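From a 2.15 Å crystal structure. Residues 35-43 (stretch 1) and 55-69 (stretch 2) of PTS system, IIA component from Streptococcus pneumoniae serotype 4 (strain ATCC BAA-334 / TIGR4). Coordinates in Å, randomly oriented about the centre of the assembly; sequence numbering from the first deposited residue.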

# COMPACT_ATOMS: atom_id res chain seq x y z
N THR A 35 6.91 0.87 -18.39
CA THR A 35 7.26 -0.32 -19.17
C THR A 35 8.12 -1.32 -18.37
O THR A 35 8.76 -0.97 -17.37
CB THR A 35 8.00 0.04 -20.48
OG1 THR A 35 9.21 0.71 -20.15
CG2 THR A 35 7.13 0.98 -21.39
N ASN A 36 8.13 -2.54 -18.88
CA ASN A 36 8.75 -3.73 -18.31
C ASN A 36 10.27 -3.68 -18.10
O ASN A 36 10.80 -4.40 -17.28
CB ASN A 36 8.47 -4.87 -19.30
CG ASN A 36 8.20 -6.16 -18.62
OD1 ASN A 36 7.68 -6.18 -17.49
ND2 ASN A 36 8.52 -7.27 -19.30
N ASP A 37 10.98 -2.86 -18.86
CA ASP A 37 12.40 -2.70 -18.64
C ASP A 37 12.70 -1.74 -17.48
O ASP A 37 13.86 -1.55 -17.15
CB ASP A 37 13.10 -2.20 -19.92
CG ASP A 37 12.52 -0.90 -20.43
OD1 ASP A 37 11.32 -0.65 -20.16
OD2 ASP A 37 13.24 -0.12 -21.10
N ARG A 38 11.68 -1.10 -16.91
CA ARG A 38 11.89 -0.16 -15.77
C ARG A 38 11.16 -0.57 -14.50
O ARG A 38 11.64 -0.35 -13.40
CB ARG A 38 11.46 1.27 -16.11
CG ARG A 38 12.03 1.85 -17.36
CD ARG A 38 13.55 1.89 -17.35
NE ARG A 38 14.15 2.56 -16.19
CZ ARG A 38 14.33 3.87 -16.06
NH1 ARG A 38 13.94 4.71 -17.02
NH2 ARG A 38 14.90 4.37 -14.97
N VAL A 39 9.96 -1.12 -14.64
CA VAL A 39 9.10 -1.46 -13.51
C VAL A 39 8.38 -2.76 -13.74
O VAL A 39 7.84 -3.01 -14.84
CB VAL A 39 8.02 -0.34 -13.22
CG1 VAL A 39 7.20 -0.70 -11.96
CG2 VAL A 39 8.70 1.02 -13.04
N ARG A 40 8.39 -3.59 -12.70
CA ARG A 40 7.69 -4.88 -12.74
C ARG A 40 6.98 -5.16 -11.43
O ARG A 40 7.35 -4.63 -10.39
CB ARG A 40 8.69 -6.02 -13.02
CG ARG A 40 9.19 -5.98 -14.48
CD ARG A 40 10.07 -7.20 -14.77
NE ARG A 40 10.88 -6.94 -15.96
CZ ARG A 40 11.60 -7.86 -16.59
NH1 ARG A 40 11.60 -9.13 -16.16
NH2 ARG A 40 12.29 -7.52 -17.67
N THR A 41 5.98 -6.03 -11.48
CA THR A 41 5.38 -6.51 -10.25
C THR A 41 5.41 -8.03 -10.16
O THR A 41 5.48 -8.71 -11.18
CB THR A 41 3.91 -6.03 -10.10
OG1 THR A 41 3.09 -6.71 -11.06
CG2 THR A 41 3.83 -4.54 -10.31
N LEU A 42 5.31 -8.54 -8.94
CA LEU A 42 5.17 -9.99 -8.76
C LEU A 42 4.30 -10.25 -7.55
O LEU A 42 4.56 -9.71 -6.48
CB LEU A 42 6.56 -10.62 -8.55
CG LEU A 42 6.67 -12.14 -8.59
CD1 LEU A 42 6.19 -12.68 -9.96
CD2 LEU A 42 8.16 -12.54 -8.33
N GLY A 43 3.28 -11.10 -7.71
CA GLY A 43 2.44 -11.51 -6.60
C GLY A 43 2.57 -12.99 -6.30
O GLY A 43 2.55 -13.80 -7.21
N HIS A 55 12.22 -18.40 -7.92
CA HIS A 55 13.02 -18.16 -9.10
C HIS A 55 12.42 -17.15 -10.07
O HIS A 55 13.16 -16.46 -10.76
CB HIS A 55 13.55 -19.45 -9.76
CG HIS A 55 12.49 -20.46 -10.05
ND1 HIS A 55 11.49 -20.25 -10.98
CD2 HIS A 55 12.31 -21.72 -9.58
CE1 HIS A 55 10.70 -21.31 -11.03
NE2 HIS A 55 11.18 -22.22 -10.19
N TYR A 56 11.10 -17.02 -10.05
CA TYR A 56 10.42 -15.94 -10.75
C TYR A 56 10.91 -14.62 -10.24
O TYR A 56 11.23 -13.72 -11.03
CB TYR A 56 8.91 -15.95 -10.49
CG TYR A 56 8.12 -17.03 -11.16
CD1 TYR A 56 8.50 -17.56 -12.40
CD2 TYR A 56 6.95 -17.50 -10.56
CE1 TYR A 56 7.72 -18.58 -13.02
CE2 TYR A 56 6.17 -18.49 -11.15
CZ TYR A 56 6.56 -19.03 -12.37
OH TYR A 56 5.75 -20.00 -12.92
N PHE A 57 10.96 -14.51 -8.91
CA PHE A 57 11.49 -13.34 -8.21
C PHE A 57 12.93 -13.01 -8.61
O PHE A 57 13.25 -11.88 -8.97
CB PHE A 57 11.39 -13.50 -6.67
CG PHE A 57 11.80 -12.26 -5.94
CD1 PHE A 57 10.85 -11.33 -5.55
CD2 PHE A 57 13.13 -11.98 -5.69
CE1 PHE A 57 11.23 -10.14 -4.90
CE2 PHE A 57 13.52 -10.81 -5.06
CZ PHE A 57 12.55 -9.88 -4.67
N LYS A 58 13.81 -14.02 -8.52
CA LYS A 58 15.21 -13.86 -8.88
C LYS A 58 15.31 -13.36 -10.31
O LYS A 58 16.04 -12.42 -10.58
CB LYS A 58 15.98 -15.18 -8.68
CG LYS A 58 17.46 -15.14 -9.12
CD LYS A 58 18.09 -16.56 -9.07
CE LYS A 58 19.63 -16.54 -9.24
NZ LYS A 58 20.03 -15.84 -10.52
N ASN A 59 14.59 -14.00 -11.22
CA ASN A 59 14.55 -13.62 -12.63
C ASN A 59 14.09 -12.19 -12.89
O ASN A 59 14.65 -11.51 -13.74
CB ASN A 59 13.68 -14.61 -13.43
CG ASN A 59 14.40 -15.93 -13.72
OD1 ASN A 59 15.61 -16.06 -13.51
ND2 ASN A 59 13.65 -16.92 -14.20
N GLN A 60 13.06 -11.73 -12.17
CA GLN A 60 12.60 -10.32 -12.30
C GLN A 60 13.70 -9.33 -11.91
O GLN A 60 13.90 -8.31 -12.61
CB GLN A 60 11.34 -10.02 -11.45
CG GLN A 60 10.12 -10.86 -11.78
CD GLN A 60 9.45 -10.41 -13.06
OE1 GLN A 60 9.99 -10.60 -14.16
NE2 GLN A 60 8.24 -9.82 -12.93
N VAL A 61 14.41 -9.59 -10.81
CA VAL A 61 15.47 -8.65 -10.38
C VAL A 61 16.65 -8.67 -11.37
O VAL A 61 17.14 -7.61 -11.78
CB VAL A 61 15.97 -8.89 -8.94
CG1 VAL A 61 17.15 -7.97 -8.63
CG2 VAL A 61 14.86 -8.66 -7.90
N ASP A 62 17.10 -9.87 -11.75
CA ASP A 62 18.20 -10.04 -12.72
C ASP A 62 17.91 -9.33 -14.03
O ASP A 62 18.75 -8.59 -14.54
CB ASP A 62 18.44 -11.53 -13.01
CG ASP A 62 19.04 -12.28 -11.84
OD1 ASP A 62 19.59 -11.65 -10.91
OD2 ASP A 62 19.00 -13.54 -11.85
N GLU A 63 16.72 -9.53 -14.57
CA GLU A 63 16.35 -8.90 -15.83
C GLU A 63 16.24 -7.38 -15.76
O GLU A 63 16.56 -6.68 -16.72
CB GLU A 63 15.10 -9.54 -16.41
CG GLU A 63 15.40 -10.91 -16.98
CD GLU A 63 14.17 -11.76 -17.18
OE1 GLU A 63 14.28 -12.99 -16.95
OE2 GLU A 63 13.10 -11.22 -17.57
N LEU A 64 15.84 -6.86 -14.61
CA LEU A 64 15.78 -5.43 -14.42
C LEU A 64 17.20 -4.90 -14.36
O LEU A 64 17.47 -3.81 -14.86
CB LEU A 64 14.93 -5.07 -13.18
CG LEU A 64 13.40 -5.06 -13.41
CD1 LEU A 64 12.60 -4.90 -12.09
CD2 LEU A 64 12.97 -3.97 -14.43
N LEU A 65 18.13 -5.66 -13.79
CA LEU A 65 19.55 -5.25 -13.77
C LEU A 65 20.24 -5.24 -15.14
O LEU A 65 21.30 -4.58 -15.30
CB LEU A 65 20.37 -6.03 -12.72
CG LEU A 65 20.12 -5.75 -11.23
CD1 LEU A 65 20.63 -6.93 -10.36
CD2 LEU A 65 20.71 -4.41 -10.76
N ASP A 66 19.65 -5.91 -16.13
CA ASP A 66 20.20 -5.84 -17.48
C ASP A 66 19.99 -4.46 -18.09
O ASP A 66 20.71 -4.10 -19.01
CB ASP A 66 19.57 -6.86 -18.43
CG ASP A 66 19.89 -8.28 -18.06
OD1 ASP A 66 21.00 -8.55 -17.55
OD2 ASP A 66 19.01 -9.15 -18.29
N SER A 67 18.99 -3.72 -17.57
CA SER A 67 18.53 -2.44 -18.14
C SER A 67 18.66 -1.27 -17.20
O SER A 67 18.33 -0.14 -17.58
CB SER A 67 17.03 -2.51 -18.47
OG SER A 67 16.80 -3.39 -19.54
N ASN A 68 19.06 -1.52 -15.97
CA ASN A 68 19.12 -0.46 -14.98
C ASN A 68 20.36 -0.69 -14.17
O ASN A 68 20.71 -1.83 -13.95
CB ASN A 68 17.89 -0.52 -14.03
CG ASN A 68 16.59 -0.35 -14.75
OD1 ASN A 68 15.94 -1.33 -15.13
ND2 ASN A 68 16.20 0.89 -14.96
N GLN A 69 21.02 0.36 -13.72
CA GLN A 69 22.21 0.21 -12.86
C GLN A 69 21.90 -0.33 -11.46
O GLN A 69 22.70 -1.08 -10.89
CB GLN A 69 22.95 1.53 -12.71
CG GLN A 69 23.64 2.03 -13.98
CD GLN A 69 24.34 3.34 -13.71
OE1 GLN A 69 23.89 4.41 -14.13
NE2 GLN A 69 25.42 3.29 -12.95
O HOH W 1 6.69 -8.58 -15.54
O HOH W 2 13.48 -9.05 -19.68

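How do the two backbones lie against each other? Strand 39-43 runs almost exactly antiparallel to the helix of stretch 2, at 174° between their directions and 9.6 Å at closest approach. That spacing leaves room for a layer of side chains. Along the strand CA-to-CB bonds alternate: Arg 40 and Leu 42 point toward the helix, Val 39 and Thr 41 away. Gln 60, whose CA lies nearest that of Arg 40, points back toward the strand.

What makes Arg 40 the polar centre of the contact? Its extended side chain reaches the helix, where NH1 donates to Gln 60 OE1 (3.0 Å) and, nearly linearly, to Glu 63 OE2 (2.9 Å). The latter bond carries opposite charges and is also a salt bridge. Arg 40 NE donates to Asn 36 O at 2.9 Å, tying the guanidinium to its own stretch. Water 2 accepts from Arg 40 NH2 and donates to Glu 63 OE2, adding a second link between the charged partners.

How does Gln 60 use the rest of its amide? While OE1 accepts from Arg 40, Gln 60 NE2 gives a weak bond to Thr 41 O at 3.5 Å, so the side chain touches the strand's backbone as well. Gln 60 NE2 also donates to water 1, which in turn donates to Asn 36 OD1.

Where does close packing take over from hydrogen bonding? At one end, Leu 42 CD2 rests against the helix, 3.8 Å from Phe 57 CB and 4.1 Å from Tyr 56 CB, an apolar contact that packs the leucine against the helix. Toward the other end, carbon atoms pack on backbone carbonyls: Leu 64 CD2 packs against the turn preceding the strand, 3.6 Å from Asn 36 O and 3.7 Å from Asp 37 O. Beyond it, Ser 67 CB packs 3.6 Å from Asp 37 O.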